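Local coordinates for protein diaminobutyrate-pyruvate transaminase and L-2,4-diaminobutyrate decarboxylase (Vibrio parahaemolyticus, PDB 2QMA) that probably binds pyridoxal 5'-phosphate and, in this C-terminal domain of a longer protein, probably acts as the L-2,4-diaminobutyrate decarboxylase, at residues S31-S36 and P79-I84; E65-A70 and A88-K93; G238-T243 and D278-M283. All coordinates share one frame; numbering follows the deposited sequence.

Contact 1 of 3, residues S31-S36 and P79-I84; sequences SAEFAS and PLKSVI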
# COMPACT_ATOMS: atom_id res chain seq x y z
N SER A 31 24.03 1.62 15.47
CA SER A 31 23.73 1.24 14.08
C SER A 31 24.85 0.47 13.40
O SER A 31 24.84 0.30 12.20
CB SER A 31 23.32 2.47 13.23
OG SER A 31 23.90 3.65 13.72
N ALA A 32 25.81 -0.01 14.18
CA ALA A 32 26.90 -0.79 13.60
C ALA A 32 26.40 -2.04 12.89
O ALA A 32 26.76 -2.28 11.75
CB ALA A 32 27.92 -1.15 14.68
N GLU A 33 25.55 -2.82 13.55
CA GLU A 33 25.07 -4.07 12.96
C GLU A 33 24.22 -3.74 11.72
O GLU A 33 24.28 -4.42 10.69
CB GLU A 33 24.25 -4.88 13.98
CG GLU A 33 23.83 -6.28 13.52
CD GLU A 33 25.01 -7.18 13.12
OE1 GLU A 33 26.18 -6.92 13.50
OE2 GLU A 33 24.77 -8.18 12.41
N PHE A 34 23.44 -2.67 11.84
CA PHE A 34 22.60 -2.21 10.74
C PHE A 34 23.43 -2.02 9.47
O PHE A 34 23.15 -2.60 8.43
CB PHE A 34 21.90 -0.91 11.13
CG PHE A 34 21.44 -0.10 9.94
CD1 PHE A 34 20.28 -0.43 9.26
CD2 PHE A 34 22.18 1.02 9.50
CE1 PHE A 34 19.84 0.33 8.16
CE2 PHE A 34 21.76 1.77 8.41
CZ PHE A 34 20.57 1.44 7.74
N ALA A 35 24.49 -1.22 9.58
CA ALA A 35 25.37 -0.94 8.45
C ALA A 35 25.95 -2.22 7.85
O ALA A 35 25.96 -2.40 6.63
CB ALA A 35 26.48 0.01 8.89
N SER A 36 26.41 -3.12 8.72
CA SER A 36 27.01 -4.38 8.31
C SER A 36 26.02 -5.27 7.55
O SER A 36 26.40 -5.90 6.55
CB SER A 36 27.56 -5.11 9.54
OG SER A 36 28.18 -6.32 9.17
N PRO A 79 21.36 -16.99 11.44
CA PRO A 79 21.87 -15.62 11.44
C PRO A 79 21.40 -14.87 10.20
O PRO A 79 21.25 -15.47 9.12
CB PRO A 79 23.40 -15.78 11.41
CG PRO A 79 23.67 -17.23 11.12
CD PRO A 79 22.44 -18.00 11.42
N LEU A 80 21.19 -13.58 10.37
CA LEU A 80 20.48 -12.78 9.34
C LEU A 80 21.25 -12.80 8.02
O LEU A 80 20.66 -12.94 6.95
CB LEU A 80 20.25 -11.34 9.82
CG LEU A 80 19.55 -10.37 8.84
CD1 LEU A 80 18.38 -11.04 8.15
CD2 LEU A 80 19.07 -9.14 9.60
N LYS A 81 22.57 -12.67 8.08
CA LYS A 81 23.35 -12.67 6.86
C LYS A 81 23.19 -13.97 6.05
O LYS A 81 23.16 -13.92 4.82
CB LYS A 81 24.83 -12.35 7.14
CG LYS A 81 25.10 -10.88 7.44
CD LYS A 81 26.51 -10.63 7.99
CE LYS A 81 26.62 -9.18 8.47
NZ LYS A 81 28.05 -8.75 8.55
N SER A 82 23.07 -15.12 6.72
CA SER A 82 22.87 -16.39 5.98
C SER A 82 21.47 -16.44 5.34
O SER A 82 21.31 -16.95 4.23
CB SER A 82 23.24 -17.65 6.78
OG SER A 82 22.32 -17.95 7.82
N VAL A 83 20.47 -15.90 6.04
CA VAL A 83 19.11 -15.84 5.52
C VAL A 83 19.07 -14.94 4.27
O VAL A 83 18.40 -15.27 3.28
CB VAL A 83 18.13 -15.30 6.57
CG1 VAL A 83 16.73 -15.15 5.95
CG2 VAL A 83 18.08 -16.23 7.84
N ILE A 84 19.81 -13.83 4.34
CA ILE A 84 19.99 -12.94 3.20
C ILE A 84 20.62 -13.71 2.04
O ILE A 84 20.21 -13.55 0.90
CB ILE A 84 20.85 -11.70 3.56
CG1 ILE A 84 20.03 -10.71 4.41
CG2 ILE A 84 21.34 -10.99 2.31
CD1 ILE A 84 20.90 -9.73 5.20

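Contact 2 of 3, residues E65-A70 and A88-K93; sequences EDAINA and AELVAK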
# COMPACT_ATOMS: atom_id res chain seq x y z
N GLU A 65 8.64 -23.49 -6.74
CA GLU A 65 7.58 -23.47 -5.74
C GLU A 65 7.87 -24.51 -4.64
O GLU A 65 7.65 -24.24 -3.45
CB GLU A 65 6.22 -23.72 -6.40
CG GLU A 65 5.08 -23.97 -5.44
CD GLU A 65 3.75 -24.22 -6.12
OE1 GLU A 65 3.73 -24.91 -7.16
OE2 GLU A 65 2.71 -23.71 -5.61
N ASP A 66 8.37 -25.68 -5.06
CA ASP A 66 8.66 -26.74 -4.11
C ASP A 66 9.74 -26.29 -3.14
O ASP A 66 9.60 -26.47 -1.92
CB ASP A 66 9.09 -28.05 -4.81
CG ASP A 66 7.91 -28.83 -5.42
OD1 ASP A 66 6.73 -28.52 -5.13
OD2 ASP A 66 8.19 -29.78 -6.21
N ALA A 67 10.80 -25.68 -3.69
CA ALA A 67 11.95 -25.22 -2.90
C ALA A 67 11.56 -24.14 -1.91
O ALA A 67 11.96 -24.18 -0.74
CB ALA A 67 13.07 -24.71 -3.82
N ILE A 68 10.75 -23.19 -2.37
CA ILE A 68 10.18 -22.17 -1.50
C ILE A 68 9.28 -22.75 -0.38
O ILE A 68 9.43 -22.38 0.78
CB ILE A 68 9.45 -21.05 -2.33
CG1 ILE A 68 10.52 -20.19 -2.98
CG2 ILE A 68 8.54 -20.17 -1.44
CD1 ILE A 68 10.06 -19.46 -4.23
N ASN A 69 8.40 -23.68 -0.72
CA ASN A 69 7.53 -24.32 0.28
C ASN A 69 8.27 -25.13 1.33
O ASN A 69 7.80 -25.28 2.48
CB ASN A 69 6.49 -25.21 -0.40
CG ASN A 69 5.33 -24.41 -1.02
OD1 ASN A 69 4.62 -24.94 -1.86
ND2 ASN A 69 5.11 -23.17 -0.58
N ALA A 70 9.44 -25.64 0.95
CA ALA A 70 10.25 -26.47 1.83
C ALA A 70 10.97 -25.62 2.88
O ALA A 70 11.48 -26.15 3.85
CB ALA A 70 11.27 -27.33 1.01
N ALA A 88 18.80 -14.41 -1.53
CA ALA A 88 19.44 -14.01 -2.78
C ALA A 88 19.48 -15.21 -3.73
O ALA A 88 19.13 -15.11 -4.90
CB ALA A 88 20.85 -13.45 -2.54
N GLU A 89 19.86 -16.35 -3.19
CA GLU A 89 20.03 -17.56 -3.98
C GLU A 89 18.75 -18.12 -4.56
O GLU A 89 18.72 -18.52 -5.71
CB GLU A 89 20.76 -18.63 -3.17
CG GLU A 89 21.00 -19.93 -3.96
CD GLU A 89 22.07 -19.82 -5.06
OE1 GLU A 89 22.86 -18.85 -5.09
OE2 GLU A 89 22.11 -20.74 -5.90
N LEU A 90 17.71 -18.18 -3.75
CA LEU A 90 16.48 -18.86 -4.15
C LEU A 90 15.42 -17.88 -4.71
O LEU A 90 14.76 -18.15 -5.72
CB LEU A 90 15.92 -19.66 -2.95
CG LEU A 90 14.59 -20.41 -3.14
CD1 LEU A 90 14.77 -21.49 -4.20
CD2 LEU A 90 14.07 -20.97 -1.78
N VAL A 91 15.28 -16.75 -4.05
CA VAL A 91 14.20 -15.83 -4.39
C VAL A 91 14.67 -14.85 -5.50
O VAL A 91 14.08 -14.79 -6.60
CB VAL A 91 13.69 -15.13 -3.11
CG1 VAL A 91 12.54 -14.11 -3.43
CG2 VAL A 91 13.21 -16.18 -2.09
N ALA A 92 15.77 -14.13 -5.21
CA ALA A 92 16.24 -13.05 -6.09
C ALA A 92 16.71 -13.61 -7.42
O ALA A 92 16.34 -13.10 -8.47
CB ALA A 92 17.36 -12.25 -5.40
N LYS A 93 17.57 -14.64 -7.37
CA LYS A 93 18.09 -15.26 -8.59
C LYS A 93 16.97 -15.71 -9.56
O LYS A 93 17.20 -15.74 -10.78
CB LYS A 93 19.00 -16.44 -8.23
CG LYS A 93 19.73 -17.05 -9.39
CD LYS A 93 20.77 -18.10 -8.91
CE LYS A 93 21.63 -18.59 -10.07
NZ LYS A 93 22.32 -19.89 -9.75

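Contact 3 of 3, residues G238-T243 and D278-M283; sequences GTMDIT and DFIADM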
# COMPACT_ATOMS: atom_id res chain seq x y z
N GLY A 238 -7.87 2.77 -29.95
CA GLY A 238 -8.03 2.60 -28.51
C GLY A 238 -8.67 3.77 -27.74
O GLY A 238 -9.07 3.60 -26.59
N THR A 239 -8.75 4.95 -28.36
CA THR A 239 -9.37 6.13 -27.73
C THR A 239 -10.92 5.98 -27.66
O THR A 239 -11.54 5.28 -28.46
CB THR A 239 -9.01 7.42 -28.50
OG1 THR A 239 -9.51 7.36 -29.84
CG2 THR A 239 -7.47 7.61 -28.59
N MSE A 240 -11.55 6.66 -26.70
CA MSE A 240 -13.01 6.66 -26.59
C MSE A 240 -13.62 7.28 -27.87
O MSE A 240 -13.14 8.34 -28.33
CB MSE A 240 -13.45 7.52 -25.38
CG MSE A 240 -14.93 7.35 -25.07
SE MSE A 240 -15.50 8.62 -23.73
CE MSE A 240 -14.80 7.81 -22.15
N ASP A 241 -14.64 6.62 -28.45
CA ASP A 241 -15.36 7.25 -29.59
C ASP A 241 -16.29 8.39 -29.14
O ASP A 241 -17.42 8.13 -28.70
CB ASP A 241 -16.16 6.21 -30.44
CG ASP A 241 -16.67 6.81 -31.77
OD1 ASP A 241 -16.66 8.05 -31.94
OD2 ASP A 241 -17.08 6.03 -32.65
N ILE A 242 -15.86 9.65 -29.29
CA ILE A 242 -16.70 10.78 -28.79
C ILE A 242 -17.88 11.12 -29.72
O ILE A 242 -18.73 11.91 -29.34
CB ILE A 242 -15.85 12.07 -28.46
CG1 ILE A 242 -15.37 12.77 -29.77
CG2 ILE A 242 -14.68 11.67 -27.55
CD1 ILE A 242 -14.75 14.21 -29.60
N THR A 243 -17.94 10.47 -30.89
CA THR A 243 -19.02 10.61 -31.88
C THR A 243 -20.41 10.46 -31.30
O THR A 243 -21.27 11.24 -31.60
CB THR A 243 -18.89 9.57 -33.06
OG1 THR A 243 -17.59 9.69 -33.65
CG2 THR A 243 -19.89 9.87 -34.11
N ASP A 278 -10.26 16.93 -23.11
CA ASP A 278 -10.94 18.22 -23.18
C ASP A 278 -12.42 18.10 -23.55
O ASP A 278 -13.27 18.74 -22.97
CB ASP A 278 -10.21 19.14 -24.17
CG ASP A 278 -10.42 20.59 -23.84
OD1 ASP A 278 -10.18 20.99 -22.69
OD2 ASP A 278 -10.81 21.33 -24.74
N PHE A 279 -12.73 17.26 -24.52
CA PHE A 279 -14.16 17.03 -24.85
C PHE A 279 -14.92 16.31 -23.74
O PHE A 279 -16.09 16.62 -23.46
CB PHE A 279 -14.31 16.23 -26.15
CG PHE A 279 -15.72 16.10 -26.59
CD1 PHE A 279 -16.32 17.12 -27.31
CD2 PHE A 279 -16.46 14.97 -26.28
CE1 PHE A 279 -17.67 17.01 -27.74
CE2 PHE A 279 -17.77 14.84 -26.69
CZ PHE A 279 -18.38 15.87 -27.44
N ILE A 280 -14.25 15.36 -23.08
CA ILE A 280 -14.86 14.66 -21.95
C ILE A 280 -15.17 15.71 -20.87
O ILE A 280 -16.24 15.71 -20.26
CB ILE A 280 -13.97 13.56 -21.47
CG1 ILE A 280 -13.94 12.45 -22.54
CG2 ILE A 280 -14.49 12.95 -20.14
CD1 ILE A 280 -12.94 11.32 -22.27
N ALA A 281 -14.24 16.65 -20.68
CA ALA A 281 -14.42 17.70 -19.66
C ALA A 281 -15.61 18.56 -20.04
O ALA A 281 -16.38 19.03 -19.17
CB ALA A 281 -13.10 18.55 -19.46
N ASP A 282 -15.79 18.80 -21.34
CA ASP A 282 -16.94 19.60 -21.79
C ASP A 282 -18.22 18.85 -21.61
O ASP A 282 -19.23 19.46 -21.33
CB ASP A 282 -16.79 20.02 -23.25
CG ASP A 282 -15.67 21.03 -23.47
OD1 ASP A 282 -15.36 21.82 -22.53
OD2 ASP A 282 -15.11 21.05 -24.56
N MSE A 283 -18.19 17.52 -21.81
CA MSE A 283 -19.34 16.66 -21.48
C MSE A 283 -19.74 16.75 -19.99
O MSE A 283 -20.94 16.84 -19.62
CB MSE A 283 -19.04 15.21 -21.91
CG MSE A 283 -19.18 15.01 -23.42
SE MSE A 283 -20.94 15.36 -24.20
CE MSE A 283 -20.77 17.17 -24.86

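Contact 1 of 3, residues S31-S36 and P79-I84
Lys81 lays the end of its side chain against Ser36, its ammonium nitrogen meeting the serine hydroxyl. NZ of Lys81 donates a hydrogen bond to OG of Ser36 at 2.5 Å, a length short enough that the exact value is doubtful although the pairing is clear. At NZ the angle from CE to the hydroxyl oxygen is about 110°, as expected for a proton on a tetrahedral ammonium. CE of Lys81 lies 3.8 Å from the backbone O of Ser36. Such a reach is needed because the CA atoms of Ser36 and Lys81 are 9.2 Å apart. Lys81 bridges the gap with CG anti to its own carbonyl carbon (chi1 -75°) and the rest of the chain extended, while Ser36 answers with a hydroxyl held anti to the backbone N. Glu33, one turn before Ser36, adds a looser touch, its OE2 4.5 Å from CE of Lys81. OE2 of Glu33 stands 5.1 Å from NZ of Lys81, an opposite charge nearby but not in salt-bridge contact. Pro79 occupies the N-cap position of the helix that carries Lys81, and its carbonyl O accepts both Val83 N and the hydroxyl of Ser82, the latter at 3.0 Å. The second subunit covers other parts of the same segments: its Met113 and Met382 pack on Leu80 and Ile84, and its Phe49 on Ser31. This polar link lies on the surface and joins the N-terminal ends of helices 32-51 and 80-92. Next to it the two helices meet through Leu80 on Val37, Lys81 on His40, and Ile84 on His40 and Thr41, contacts that climb both helices in step.

Contact 2 of 3, residues E65-A70 and A88-K93
With CG anti to the backbone N (chi1 178°), Leu90 sends its forked end straight across to helix 61-69, and a chi2 of 64° spreads the two methyls over different residues there. CD1 rests on CB of Ala67 at 3.7 Å. The other branch, CD2, meets CG1 of Ile68 at 3.8 Å and also lies 4.0 Å from the backbone O of Ala67. Ile68 starts off to one side, but CG1, beside its backbone N (chi1 -74°), swings the ethyl arm back, and the leucine and isoleucine chains pass each other at a slant. CG1 of Ile68 thus comes within 4.1 Å of CG of Leu90, the branch point of the fork. No hydrogen bond spans the gap; the join is purely apolar, with the CA atoms of Ile68 and Leu90 7.6 Å apart. The two segments run in roughly opposite directions and pair the C-terminal parts of helices 61-69 and 80-92. Both belong to the helical N-terminal portion of the chain, which reaches over the partner subunit as in relatives of the aromatic amino acid decarboxylase family. Helix 80-92 widens here into a pi-type turn, closed by Lys93 N bonding to Ala88 O at 3.0 Å. On its outer side, Glu89 and Lys93 form a salt bridge that is long, 3.9 Å from OE2 of Glu89 to NZ of Lys93. Ala88 and Ala92 turn to helix 32-51, where Ala44, Met45 and Val48 receive them. Tyr140 of the second subunit packs on Ile68 and Glu65, while Val91 O and Asn69 O accept hydrogen bonds from Ser137 OG and Lys144 NZ of that same subunit.

Contact 3 of 3, residues G238-T243 and D278-M283
An Asx turn at Asp241 leads the 238-243 loop toward helix 245-254, and Ile242 within it packs on the ring of Phe279. CD1 of Ile242 sits over one face in a CH-pi contact, 3.9 Å from the ring centroid and 20° off the normal. CB of Ile242 approaches the ring rim, 3.7 Å from CD2 of Phe279. CG1 of Ile242, between the backbone N and carbonyl carbon (chi1 73°), carries CD1 over the ring. Phe279 lies on helix 277-287, the helix of a beta-alpha-beta crossover linking the neighbouring parallel strands 258-265 and 290-295 of the central seven-stranded sheet of the fold type I large domain. Deeper in, the selenomethionine Met240 meets Ile280 tip to tip, its CE 4.0 Å from CD1 of Ile280. Ile280 also packs on Met291 of strand 290-295, and Leu245 touches both Met240 and Phe279. In the turn itself, OD1 of Asp241 takes two bonds from Thr243. The backbone N comes from above the carboxylate plane at 2.9 Å, whereas OG1 of Thr243 donates toward the syn lone pair, at a short and doubtful 2.5 Å. On the helix side, Asp278 and Asp282 both form salt bridges with Arg315.

In the fold
From the N terminus, helix 32-51 comes first, and contact 1 ties its N-terminal end to that of helix 80-92, closing a span that contains helix 61-69. Contact 2 begins inside that span and ends beyond it, joining helix 61-69 to the far end of helix 80-92. The two contacts therefore cross along the chain, share helix 80-92 and hold three helices together beside the second subunit, their centres 20 Å apart. Contact 3 follows in series on the opposite side of the chain's centre, its centre 48 Å from that of contact 2. It closes a loop in the large domain, from after strand 229-232 through helix 245-254 and strand 258-265 to helix 277-287.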